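Local coordinates for uroporphyrin-III C-methyltransferase (Thermus thermophilus, PDB 1VE2), which probably transfers methyl groups from S-adenosylmethionine to carbon atoms of uroporphyrinogen III, on the way to precorrin-2, at residues G126-H131 / G226-K231; G167-L172 / D202-G207; L182-R187 / A214-G219. All coordinates share one frame; numbering follows the deposited sequence.

Contact 1 of 3, residues G126-H131 / G226-K231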
ATOM      1  N   GLY A 126      -8.065  11.005   0.539  1.00 26.51           N
ATOM      2  CA  GLY A 126      -9.382  10.534   0.149  1.00 26.43           C
ATOM      3  C   GLY A 126      -9.541  10.390  -1.351  1.00 25.72           C
ATOM      4  O   GLY A 126     -10.634  10.577  -1.891  1.00 26.26           O
ATOM      5  N   LEU A 127      -8.451  10.052  -2.029  1.00 23.39           N
ATOM      6  CA  LEU A 127      -8.479   9.898  -3.476  1.00 23.22           C
ATOM      7  C   LEU A 127      -8.350   8.427  -3.886  1.00 23.36           C
ATOM      8  O   LEU A 127      -7.398   7.752  -3.500  1.00 22.60           O
ATOM      9  CB  LEU A 127      -7.341  10.710  -4.088  1.00 23.69           C
ATOM     10  CG  LEU A 127      -7.306  12.178  -3.649  1.00 23.26           C
ATOM     11  CD1 LEU A 127      -6.072  12.834  -4.245  1.00 25.23           C
ATOM     12  CD2 LEU A 127      -8.572  12.899  -4.091  1.00 25.25           C
ATOM     13  N   PRO A 128      -9.307   7.921  -4.681  1.00 22.91           N
ATOM     14  CA  PRO A 128      -9.307   6.529  -5.146  1.00 22.46           C
ATOM     15  C   PRO A 128      -8.468   6.311  -6.408  1.00 22.67           C
ATOM     16  O   PRO A 128      -8.280   7.232  -7.204  1.00 21.34           O
ATOM     17  CB  PRO A 128     -10.786   6.265  -5.393  1.00 23.88           C
ATOM     18  CG  PRO A 128     -11.237   7.579  -5.986  1.00 22.52           C
ATOM     19  CD  PRO A 128     -10.552   8.609  -5.084  1.00 22.97           C
ATOM     20  N   LEU A 129      -7.961   5.088  -6.571  1.00 21.26           N
ATOM     21  CA  LEU A 129      -7.159   4.715  -7.732  1.00 20.87           C
ATOM     22  C   LEU A 129      -8.023   3.919  -8.694  1.00 18.81           C
ATOM     23  O   LEU A 129      -7.661   3.708  -9.843  1.00 19.82           O
ATOM     24  CB  LEU A 129      -5.951   3.869  -7.309  1.00 19.79           C
ATOM     25  CG  LEU A 129      -4.870   4.660  -6.570  1.00 22.83           C
ATOM     26  CD1 LEU A 129      -3.758   3.721  -6.105  1.00 22.10           C
ATOM     27  CD2 LEU A 129      -4.320   5.740  -7.496  1.00 21.47           C
ATOM     28  N   THR A 130      -9.168   3.460  -8.201  1.00 21.93           N
ATOM     29  CA  THR A 130     -10.111   2.710  -9.017  1.00 20.70           C
ATOM     30  C   THR A 130     -11.504   3.219  -8.683  1.00 21.86           C
ATOM     31  O   THR A 130     -11.732   3.717  -7.584  1.00 22.00           O
ATOM     32  CB  THR A 130     -10.044   1.201  -8.723  1.00 21.40           C
ATOM     33  OG1 THR A 130     -10.259   0.979  -7.322  1.00 22.21           O
ATOM     34  CG2 THR A 130      -8.682   0.638  -9.133  1.00 23.09           C
ATOM     35  N   HIS A 131     -12.427   3.094  -9.632  1.00 21.83           N
ATOM     36  CA  HIS A 131     -13.798   3.549  -9.429  1.00 23.41           C
ATOM     37  C   HIS A 131     -14.671   2.995 -10.548  1.00 22.77           C
ATOM     38  O   HIS A 131     -14.257   2.958 -11.705  1.00 21.63           O
ATOM     39  CB  HIS A 131     -13.842   5.081  -9.420  1.00 23.91           C
ATOM     40  CG  HIS A 131     -15.152   5.645  -8.964  1.00 24.13           C
ATOM     41  ND1 HIS A 131     -16.089   6.153  -9.839  1.00 27.58           N
ATOM     42  CD2 HIS A 131     -15.694   5.755  -7.728  1.00 25.32           C
ATOM     43  CE1 HIS A 131     -17.152   6.550  -9.161  1.00 24.54           C
ATOM     44  NE2 HIS A 131     -16.939   6.318  -7.879  1.00 26.72           N
ATOM     45  N   GLY A 226     -11.091  16.658  -8.258  1.00 29.18           N
ATOM     46  CA  GLY A 226     -11.488  18.015  -7.924  1.00 29.70           C
ATOM     47  C   GLY A 226     -12.552  18.037  -6.845  1.00 32.37           C
ATOM     48  O   GLY A 226     -12.497  18.839  -5.912  1.00 34.44           O
ATOM     49  N   GLU A 227     -13.519  17.139  -6.956  1.00 32.48           N
ATOM     50  CA  GLU A 227     -14.604  17.071  -5.994  1.00 33.73           C
ATOM     51  C   GLU A 227     -14.215  16.361  -4.698  1.00 34.90           C
ATOM     52  O   GLU A 227     -14.817  16.601  -3.653  1.00 34.74           O
ATOM     53  CB  GLU A 227     -15.808  16.385  -6.649  1.00 35.69           C
ATOM     54  CG  GLU A 227     -16.975  16.079  -5.721  1.00 39.14           C
ATOM     55  CD  GLU A 227     -18.189  15.556  -6.476  1.00 39.70           C
ATOM     56  OE1 GLU A 227     -18.003  14.844  -7.487  1.00 43.33           O
ATOM     57  OE2 GLU A 227     -19.327  15.843  -6.055  1.00 42.51           O
ATOM     58  N   LEU A 228     -13.196  15.509  -4.755  1.00 35.13           N
ATOM     59  CA  LEU A 228     -12.766  14.765  -3.575  1.00 36.40           C
ATOM     60  C   LEU A 228     -11.554  15.320  -2.829  1.00 37.39           C
ATOM     61  O   LEU A 228     -11.385  15.066  -1.635  1.00 36.79           O
ATOM     62  CB  LEU A 228     -12.486  13.310  -3.960  1.00 35.46           C
ATOM     63  CG  LEU A 228     -13.713  12.460  -4.282  1.00 33.76           C
ATOM     64  CD1 LEU A 228     -13.274  11.078  -4.747  1.00 35.45           C
ATOM     65  CD2 LEU A 228     -14.595  12.357  -3.043  1.00 35.32           C
ATOM     66  N   LEU A 229     -10.716  16.076  -3.528  1.00 38.12           N
ATOM     67  CA  LEU A 229      -9.506  16.628  -2.931  1.00 40.01           C
ATOM     68  C   LEU A 229      -9.682  17.442  -1.646  1.00 41.42           C
ATOM     69  O   LEU A 229      -8.960  17.226  -0.670  1.00 41.37           O
ATOM     70  CB  LEU A 229      -8.749  17.470  -3.959  1.00 39.11           C
ATOM     71  CG  LEU A 229      -7.380  17.946  -3.472  1.00 39.61           C
ATOM     72  CD1 LEU A 229      -6.538  16.736  -3.086  1.00 37.85           C
ATOM     73  CD2 LEU A 229      -6.698  18.766  -4.557  1.00 37.64           C
ATOM     74  N   PRO A 230     -10.627  18.398  -1.627  1.00 43.13           N
ATOM     75  CA  PRO A 230     -10.824  19.202  -0.413  1.00 43.77           C
ATOM     76  C   PRO A 230     -10.928  18.346   0.852  1.00 43.84           C
ATOM     77  O   PRO A 230     -11.422  17.223   0.810  1.00 42.80           O
ATOM     78  CB  PRO A 230     -12.115  19.959  -0.713  1.00 44.37           C
ATOM     79  CG  PRO A 230     -12.019  20.180  -2.194  1.00 43.61           C
ATOM     80  CD  PRO A 230     -11.553  18.823  -2.693  1.00 43.50           C
ATOM     81  N   LYS A 231     -10.452  18.874   1.975  1.00 44.19           N
ATOM     82  CA  LYS A 231     -10.509  18.131   3.230  1.00 45.03           C
ATOM     83  C   LYS A 231     -11.567  18.726   4.152  1.00 45.19           C
ATOM     84  O   LYS A 231     -12.059  19.830   3.910  1.00 44.82           O
ATOM     85  CB  LYS A 231      -9.144  18.154   3.911  1.00 45.75           C
TER
HETATM   86  O   HOH W   1     -12.091  12.536  -0.612  1.00 34.52           O
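Leu127 and Leu228 both hold CG anti to the carbonyl carbon (chi1 -53° and -72°), while Leu229 has CG anti to the backbone N (chi1 -173°), and with these settings the three leucines meet across the contact. The side chains of Leu127 and Leu228 run antiparallel alongside each other: branch CD2 of Leu127 rests 3.9 Å from CB of Leu228, near the root of that side chain. The same methyl lies 3.9 Å from the backbone N of Leu229. Its sister branch is used separately: although CB of Leu229 points away from 126-131, its CD1 comes within 4.1 Å of Leu127 CD1. Pro128 adds its ring atom CD, 3.7 Å from Leu228 CD1, where the two side chains cross obliquely.

The polar link is indirect. One water donates to Gly126 O at 2.8 Å and to Leu228 O, also at 2.8 Å, and so spends both its protons on carbonyls of facing segments. Gly126 has the positive phi of a Schellman C-prime residue. That turn closes helix 119-124, with Leu127 N bonded back to Leu122 O, and sends the chain past the short helix 225-228; the water therefore ties the turn after helix 119-124 to the backbone carbonyl of Leu228.

Pro128 O also takes a hydrogen bond from Tyr225 OH, a second tie to the same helix. The second subunit packs its Ala99 on Leu228 and its Met90 on Pro128, and its Arg104 forms a salt bridge with Glu227, so this buried patch is part of the dimer interface. Within the chain, Leu129 packs on helix 119-124, while Leu229 reaches Val195 and Leu197 of strand 194-199.

Contact 2 of 3, residues G167-L172 / D202-G207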
ATOM      1  N   GLY A 167      10.694  14.698 -21.086  1.00 65.45           N
ATOM      2  CA  GLY A 167      10.120  13.665 -21.931  1.00 65.92           C
ATOM      3  C   GLY A 167       8.955  12.964 -21.260  1.00 65.96           C
ATOM      4  O   GLY A 167       8.402  12.004 -21.797  1.00 65.83           O
ATOM      5  N   LEU A 168       8.584  13.448 -20.080  1.00 66.03           N
ATOM      6  CA  LEU A 168       7.491  12.866 -19.315  1.00 65.55           C
ATOM      7  C   LEU A 168       6.169  12.858 -20.076  1.00 64.75           C
ATOM      8  O   LEU A 168       5.543  11.812 -20.236  1.00 64.19           O
ATOM      9  CB  LEU A 168       7.308  13.623 -17.998  1.00 66.08           C
ATOM     10  CG  LEU A 168       6.205  13.096 -17.075  1.00 66.61           C
ATOM     11  CD1 LEU A 168       6.488  11.643 -16.714  1.00 66.10           C
ATOM     12  CD2 LEU A 168       6.128  13.957 -15.825  1.00 66.72           C
ATOM     13  N   LYS A 169       5.741  14.027 -20.543  1.00 64.28           N
ATOM     14  CA  LYS A 169       4.481  14.130 -21.273  1.00 63.79           C
ATOM     15  C   LYS A 169       4.490  13.186 -22.469  1.00 62.42           C
ATOM     16  O   LYS A 169       3.473  12.556 -22.785  1.00 62.05           O
ATOM     17  CB  LYS A 169       4.265  15.559 -21.765  1.00 65.04           C
ATOM     18  CG  LYS A 169       2.914  15.783 -22.439  1.00 67.19           C
ATOM     19  CD  LYS A 169       2.683  17.242 -22.824  1.00 68.89           C
ATOM     20  CE  LYS A 169       3.537  17.677 -24.009  1.00 69.89           C
ATOM     21  NZ  LYS A 169       4.995  17.679 -23.705  1.00 71.23           N
ATOM     22  N   GLU A 170       5.643  13.077 -23.125  1.00 61.10           N
ATOM     23  CA  GLU A 170       5.772  12.219 -24.293  1.00 60.33           C
ATOM     24  C   GLU A 170       5.416  10.778 -23.957  1.00 58.93           C
ATOM     25  O   GLU A 170       4.535  10.172 -24.564  1.00 59.11           O
ATOM     26  CB  GLU A 170       7.211  12.235 -24.851  1.00 61.15           C
ATOM     27  CG  GLU A 170       8.091  13.436 -24.516  1.00 63.17           C
ATOM     28  CD  GLU A 170       7.393  14.769 -24.677  1.00 63.69           C
ATOM     29  OE1 GLU A 170       6.654  14.935 -25.666  1.00 64.66           O
ATOM     30  OE2 GLU A 170       7.587  15.651 -23.814  1.00 64.12           O
ATOM     31  N   ARG A 171       6.142  10.238 -22.987  1.00 57.53           N
ATOM     32  CA  ARG A 171       5.956   8.865 -22.547  1.00 55.81           C
ATOM     33  C   ARG A 171       4.556   8.549 -22.050  1.00 52.52           C
ATOM     34  O   ARG A 171       4.053   7.454 -22.278  1.00 51.46           O
ATOM     35  CB  ARG A 171       7.004   8.521 -21.481  1.00 58.49           C
ATOM     36  CG  ARG A 171       8.151   7.687 -22.031  1.00 62.81           C
ATOM     37  CD  ARG A 171       8.683   8.271 -23.339  1.00 65.56           C
ATOM     38  NE  ARG A 171       9.530   7.330 -24.070  1.00 68.53           N
ATOM     39  CZ  ARG A 171       9.976   7.540 -25.304  1.00 70.04           C
ATOM     40  NH1 ARG A 171       9.657   8.657 -25.945  1.00 71.06           N
ATOM     41  NH2 ARG A 171      10.740   6.633 -25.901  1.00 70.68           N
ATOM     42  N   LEU A 172       3.926   9.504 -21.376  1.00 49.19           N
ATOM     43  CA  LEU A 172       2.574   9.288 -20.874  1.00 46.02           C
ATOM     44  C   LEU A 172       1.613   9.201 -22.051  1.00 45.18           C
ATOM     45  O   LEU A 172       0.584   8.531 -21.980  1.00 44.78           O
ATOM     46  CB  LEU A 172       2.141  10.427 -19.942  1.00 43.62           C
ATOM     47  CG  LEU A 172       2.896  10.618 -18.621  1.00 42.80           C
ATOM     48  CD1 LEU A 172       2.280  11.774 -17.858  1.00 40.79           C
ATOM     49  CD2 LEU A 172       2.829   9.345 -17.785  1.00 43.37           C
ATOM     50  N   ASP A 202      -1.246  19.361 -20.343  1.00 48.15           N
ATOM     51  CA  ASP A 202      -0.793  20.531 -19.597  1.00 49.12           C
ATOM     52  C   ASP A 202       0.693  20.487 -19.259  1.00 49.70           C
ATOM     53  O   ASP A 202       1.281  21.512 -18.916  1.00 49.59           O
ATOM     54  CB  ASP A 202      -1.596  20.697 -18.310  1.00 49.34           C
ATOM     55  CG  ASP A 202      -3.073  20.886 -18.567  1.00 51.11           C
ATOM     56  OD1 ASP A 202      -3.425  21.544 -19.569  1.00 53.92           O
ATOM     57  OD2 ASP A 202      -3.884  20.388 -17.762  1.00 50.38           O
ATOM     58  N   LEU A 203       1.296  19.305 -19.346  1.00 50.50           N
ATOM     59  CA  LEU A 203       2.718  19.151 -19.047  1.00 51.75           C
ATOM     60  C   LEU A 203       3.565  19.767 -20.157  1.00 52.52           C
ATOM     61  O   LEU A 203       3.111  19.892 -21.293  1.00 52.80           O
ATOM     62  CB  LEU A 203       3.080  17.666 -18.907  1.00 51.77           C
ATOM     63  CG  LEU A 203       2.396  16.833 -17.819  1.00 51.51           C
ATOM     64  CD1 LEU A 203       2.948  15.418 -17.857  1.00 51.05           C
ATOM     65  CD2 LEU A 203       2.633  17.454 -16.450  1.00 50.97           C
ATOM     66  N   PRO A 204       4.810  20.162 -19.845  1.00 53.49           N
ATOM     67  CA  PRO A 204       5.477  20.076 -18.539  1.00 54.08           C
ATOM     68  C   PRO A 204       5.130  21.257 -17.631  1.00 54.55           C
ATOM     69  O   PRO A 204       5.401  21.231 -16.429  1.00 54.83           O
ATOM     70  CB  PRO A 204       6.964  20.073 -18.903  1.00 54.10           C
ATOM     71  CG  PRO A 204       6.989  19.631 -20.340  1.00 54.53           C
ATOM     72  CD  PRO A 204       5.806  20.356 -20.908  1.00 53.89           C
ATOM     73  N   GLY A 205       4.544  22.293 -18.218  1.00 54.88           N
ATOM     74  CA  GLY A 205       4.181  23.474 -17.455  1.00 55.85           C
ATOM     75  C   GLY A 205       3.546  23.184 -16.109  1.00 56.16           C
ATOM     76  O   GLY A 205       4.011  23.674 -15.080  1.00 56.42           O
ATOM     77  N   LEU A 206       2.483  22.384 -16.118  1.00 56.39           N
ATOM     78  CA  LEU A 206       1.761  22.022 -14.901  1.00 56.54           C
ATOM     79  C   LEU A 206       2.690  21.562 -13.780  1.00 56.90           C
ATOM     80  O   LEU A 206       2.352  21.673 -12.601  1.00 56.83           O
ATOM     81  CB  LEU A 206       0.744  20.918 -15.209  1.00 55.92           C
ATOM     82  CG  LEU A 206      -0.142  20.423 -14.061  1.00 55.60           C
ATOM     83  CD1 LEU A 206      -1.046  21.546 -13.588  1.00 56.19           C
ATOM     84  CD2 LEU A 206      -0.972  19.240 -14.530  1.00 55.45           C
ATOM     85  N   GLY A 207       3.859  21.050 -14.151  1.00 57.41           N
ATOM     86  CA  GLY A 207       4.806  20.573 -13.159  1.00 59.21           C
ATOM     87  C   GLY A 207       5.774  21.624 -12.647  1.00 60.62           C
ATOM     88  O   GLY A 207       5.634  22.102 -11.521  1.00 60.33           O
TER
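Leu203 is the apolar hub, inserted among three side chains of helix 168-173. Its methyl CD1 lies 3.7 Å from Leu172 CD1, the two side chains meeting at about a right angle, and 4.0 Å from Leu168 CD2. Lys169 joins them through its first carbons, bringing CB of Lys169 to 3.7 Å from CB of Leu203.

The polar and aliphatic parts of Lys169 are used differently. Its carbon chain runs over the backbone, with CD only 3.1 Å from Leu203 O, then bends at chi3 (72°) and chi4 (-66°). The amine thus comes to 4.0 Å from CD of Pro204, whose preceding peptide bond is cis. It also makes a salt bridge within the helix, Lys169 NZ to Glu170 OE2 at 3.3 Å, whose hydrogen bond is weak, so the aliphatic part lies on the loop while the charge turns to its own neighbour.

Leu182 of strand 181-186 touches both Leu172 and Leu203, and Leu216 of strand 214-218 meets Leu168 and Leu172. The arrangement is that of a helix and a connecting loop laid together over one face of the mixed sheet, in the alpha/beta C-terminal domain of the tetrapyrrole methylase fold.

Contact 3 of 3, residues L182-R187 / A214-G219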
ATOM      1  N   LEU A 182      -4.876  14.352 -15.059  1.00 33.23           N
ATOM      2  CA  LEU A 182      -3.609  14.063 -14.403  1.00 33.51           C
ATOM      3  C   LEU A 182      -3.451  14.892 -13.134  1.00 33.81           C
ATOM      4  O   LEU A 182      -3.819  16.071 -13.095  1.00 33.83           O
ATOM      5  CB  LEU A 182      -2.446  14.346 -15.355  1.00 35.59           C
ATOM      6  CG  LEU A 182      -1.035  13.987 -14.871  1.00 37.92           C
ATOM      7  CD1 LEU A 182      -0.154  13.668 -16.058  1.00 39.35           C
ATOM      8  CD2 LEU A 182      -0.454  15.124 -14.051  1.00 38.92           C
ATOM      9  N   ALA A 183      -2.904  14.267 -12.096  1.00 31.74           N
ATOM     10  CA  ALA A 183      -2.692  14.941 -10.826  1.00 30.83           C
ATOM     11  C   ALA A 183      -1.231  14.877 -10.408  1.00 31.50           C
ATOM     12  O   ALA A 183      -0.547  13.878 -10.630  1.00 30.71           O
ATOM     13  CB  ALA A 183      -3.566  14.317  -9.754  1.00 30.36           C
ATOM     14  N   LEU A 184      -0.750  15.964  -9.817  1.00 31.79           N
ATOM     15  CA  LEU A 184       0.621  16.040  -9.332  1.00 32.95           C
ATOM     16  C   LEU A 184       0.513  16.346  -7.843  1.00 33.33           C
ATOM     17  O   LEU A 184      -0.018  17.382  -7.455  1.00 35.51           O
ATOM     18  CB  LEU A 184       1.390  17.149 -10.057  1.00 33.74           C
ATOM     19  CG  LEU A 184       1.610  16.953 -11.560  1.00 34.11           C
ATOM     20  CD1 LEU A 184       2.337  18.165 -12.136  1.00 35.89           C
ATOM     21  CD2 LEU A 184       2.418  15.687 -11.808  1.00 34.24           C
ATOM     22  N   LEU A 185       0.995  15.435  -7.007  1.00 32.97           N
ATOM     23  CA  LEU A 185       0.901  15.622  -5.568  1.00 32.33           C
ATOM     24  C   LEU A 185       2.269  15.586  -4.913  1.00 32.89           C
ATOM     25  O   LEU A 185       2.946  14.556  -4.910  1.00 33.51           O
ATOM     26  CB  LEU A 185       0.004  14.542  -4.956  1.00 33.15           C
ATOM     27  CG  LEU A 185      -1.352  14.327  -5.632  1.00 33.90           C
ATOM     28  CD1 LEU A 185      -1.176  13.469  -6.878  1.00 34.29           C
ATOM     29  CD2 LEU A 185      -2.303  13.646  -4.661  1.00 34.02           C
ATOM     30  N   ALA A 186       2.674  16.718  -4.349  1.00 31.12           N
ATOM     31  CA  ALA A 186       3.971  16.802  -3.702  1.00 29.37           C
ATOM     32  C   ALA A 186       3.859  16.990  -2.199  1.00 27.01           C
ATOM     33  O   ALA A 186       2.931  17.627  -1.708  1.00 25.63           O
ATOM     34  CB  ALA A 186       4.782  17.941  -4.313  1.00 32.04           C
ATOM     35  N   ARG A 187       4.821  16.419  -1.482  1.00 28.12           N
ATOM     36  CA  ARG A 187       4.903  16.510  -0.029  1.00 28.75           C
ATOM     37  C   ARG A 187       3.583  16.257   0.692  1.00 28.38           C
ATOM     38  O   ARG A 187       3.234  16.969   1.637  1.00 27.25           O
ATOM     39  CB  ARG A 187       5.463  17.883   0.355  1.00 30.88           C
ATOM     40  CG  ARG A 187       6.812  18.193  -0.292  1.00 34.90           C
ATOM     41  CD  ARG A 187       7.294  19.600   0.049  1.00 36.80           C
ATOM     42  NE  ARG A 187       7.651  19.731   1.461  1.00 40.06           N
ATOM     43  CZ  ARG A 187       8.750  19.219   2.010  1.00 40.17           C
ATOM     44  NH1 ARG A 187       9.617  18.539   1.267  1.00 40.34           N
ATOM     45  NH2 ARG A 187       8.979  19.378   3.307  1.00 39.09           N
ATOM     46  N   ALA A 214       7.575  14.223  -5.306  1.00 43.49           N
ATOM     47  CA  ALA A 214       6.180  14.304  -5.710  1.00 40.83           C
ATOM     48  C   ALA A 214       5.672  13.026  -6.370  1.00 38.77           C
ATOM     49  O   ALA A 214       6.454  12.179  -6.807  1.00 38.28           O
ATOM     50  CB  ALA A 214       5.982  15.487  -6.643  1.00 40.02           C
ATOM     51  N   LEU A 215       4.349  12.905  -6.429  1.00 36.51           N
ATOM     52  CA  LEU A 215       3.682  11.758  -7.029  1.00 33.34           C
ATOM     53  C   LEU A 215       2.885  12.235  -8.227  1.00 31.35           C
ATOM     54  O   LEU A 215       2.448  13.384  -8.274  1.00 31.53           O
ATOM     55  CB  LEU A 215       2.686  11.126  -6.054  1.00 34.49           C
ATOM     56  CG  LEU A 215       3.108  10.515  -4.724  1.00 37.33           C
ATOM     57  CD1 LEU A 215       1.861  10.063  -3.967  1.00 35.81           C
ATOM     58  CD2 LEU A 215       4.042   9.344  -4.969  1.00 38.10           C
ATOM     59  N   LEU A 216       2.679  11.337  -9.176  1.00 28.18           N
ATOM     60  CA  LEU A 216       1.901  11.633 -10.367  1.00 26.61           C
ATOM     61  C   LEU A 216       0.864  10.525 -10.508  1.00 25.81           C
ATOM     62  O   LEU A 216       1.189   9.349 -10.343  1.00 24.66           O
ATOM     63  CB  LEU A 216       2.802  11.656 -11.605  1.00 28.01           C
ATOM     64  CG  LEU A 216       2.157  11.912 -12.974  1.00 29.86           C
ATOM     65  CD1 LEU A 216       3.239  12.355 -13.965  1.00 30.44           C
ATOM     66  CD2 LEU A 216       1.453  10.655 -13.478  1.00 30.80           C
ATOM     67  N   VAL A 217      -0.379  10.906 -10.776  1.00 23.19           N
ATOM     68  CA  VAL A 217      -1.452   9.939 -10.975  1.00 24.39           C
ATOM     69  C   VAL A 217      -2.198  10.350 -12.243  1.00 24.87           C
ATOM     70  O   VAL A 217      -2.659  11.489 -12.356  1.00 26.54           O
ATOM     71  CB  VAL A 217      -2.448   9.921  -9.794  1.00 23.64           C
ATOM     72  CG1 VAL A 217      -3.450   8.784  -9.984  1.00 23.23           C
ATOM     73  CG2 VAL A 217      -1.702   9.773  -8.478  1.00 22.55           C
ATOM     74  N   VAL A 218      -2.307   9.428 -13.197  1.00 23.82           N
ATOM     75  CA  VAL A 218      -2.986   9.716 -14.451  1.00 24.05           C
ATOM     76  C   VAL A 218      -4.032   8.651 -14.798  1.00 25.42           C
ATOM     77  O   VAL A 218      -3.856   7.467 -14.501  1.00 23.70           O
ATOM     78  CB  VAL A 218      -1.950   9.878 -15.602  1.00 25.63           C
ATOM     79  CG1 VAL A 218      -1.071   8.642 -15.705  1.00 24.68           C
ATOM     80  CG2 VAL A 218      -2.661  10.163 -16.927  1.00 23.85           C
ATOM     81  N   GLY A 219      -5.131   9.087 -15.409  1.00 25.41           N
ATOM     82  CA  GLY A 219      -6.187   8.165 -15.777  1.00 25.88           C
ATOM     83  C   GLY A 219      -7.559   8.770 -15.547  1.00 26.56           C
ATOM     84  O   GLY A 219      -7.693   9.773 -14.848  1.00 25.84           O
TER
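Leu216 and Leu184 form the apolar centre, lying side by side and pointing the same way on one face of the sheet. Branch CD2 of Leu184 touches CG of Leu216 at 4.0 Å. Leu216 holds CG anti to the backbone N (chi1 178°), and its CD1 also meets Leu182 CD1 at 4.2 Å, where the two side chains cross at about a right angle. Leu216 packs as well on Leu168 and Leu172 of helix 168-173. An alanine here lacks CG and both methyls, and would probably leave a gap beside Leu182 CD1 and Leu184 CD2 and under the helix. At the end of this face the small pair Ala186 and Ala214 comes closer, CB to CB at 3.6 Å. The other face carries Ala183, Leu185, Leu215 and Val217, and here Leu185 CD1 lies 4.1 Å from Val217 CG2.

Between these layers run the backbone bonds of an antiparallel pair, the short strand axes standing at 161°. Ala183 and Val217 are a hydrogen-bonded pair, with Ala183 N to Val217 O at 2.8 Å and Val217 N to Ala183 O at 3.0 Å. Leu185 and Leu215 repeat it: Leu185 N reaches Leu215 O at 2.8 Å, and Leu215 N reaches Leu185 O at 2.6 Å, this last donor tilted 33° from the carbonyl plane. Beyond the strand end, Arg187 turns to loop carbonyls, NE to Pro191 O and NH1 to Ser212 O.

Both strands are interior to the mixed sheet: 181-186 bonds on its other side to strand 194-199, and 214-218 is flanked by 155-159. Helix 168-173 lies over the face of Leu182 and Leu216, and helix 119-124 over that of Leu185 and Val217.

How the contacts relate
All three contacts belong to the half of the chain built on the mixed sheet, apart from the parallel sheet of the N-terminal half. Contact 3 is the middle layer, and the centres of contacts 1 and 2 each lie about 12 Å from its own but about 22 Å from each other. Leu127 and Leu129 of contact 1 pack on Leu185 and Val217; Leu172 and Leu206 of contact 2 pack on Leu182 and Leu184 of the opposite face. Along the chain, 126-131 and 226-231 bracket the segments of contacts 2 and 3, whereas those segments alternate with one another. The sheet is thereby sandwiched, with contact 1 at the dimer interface and contact 2 away from it.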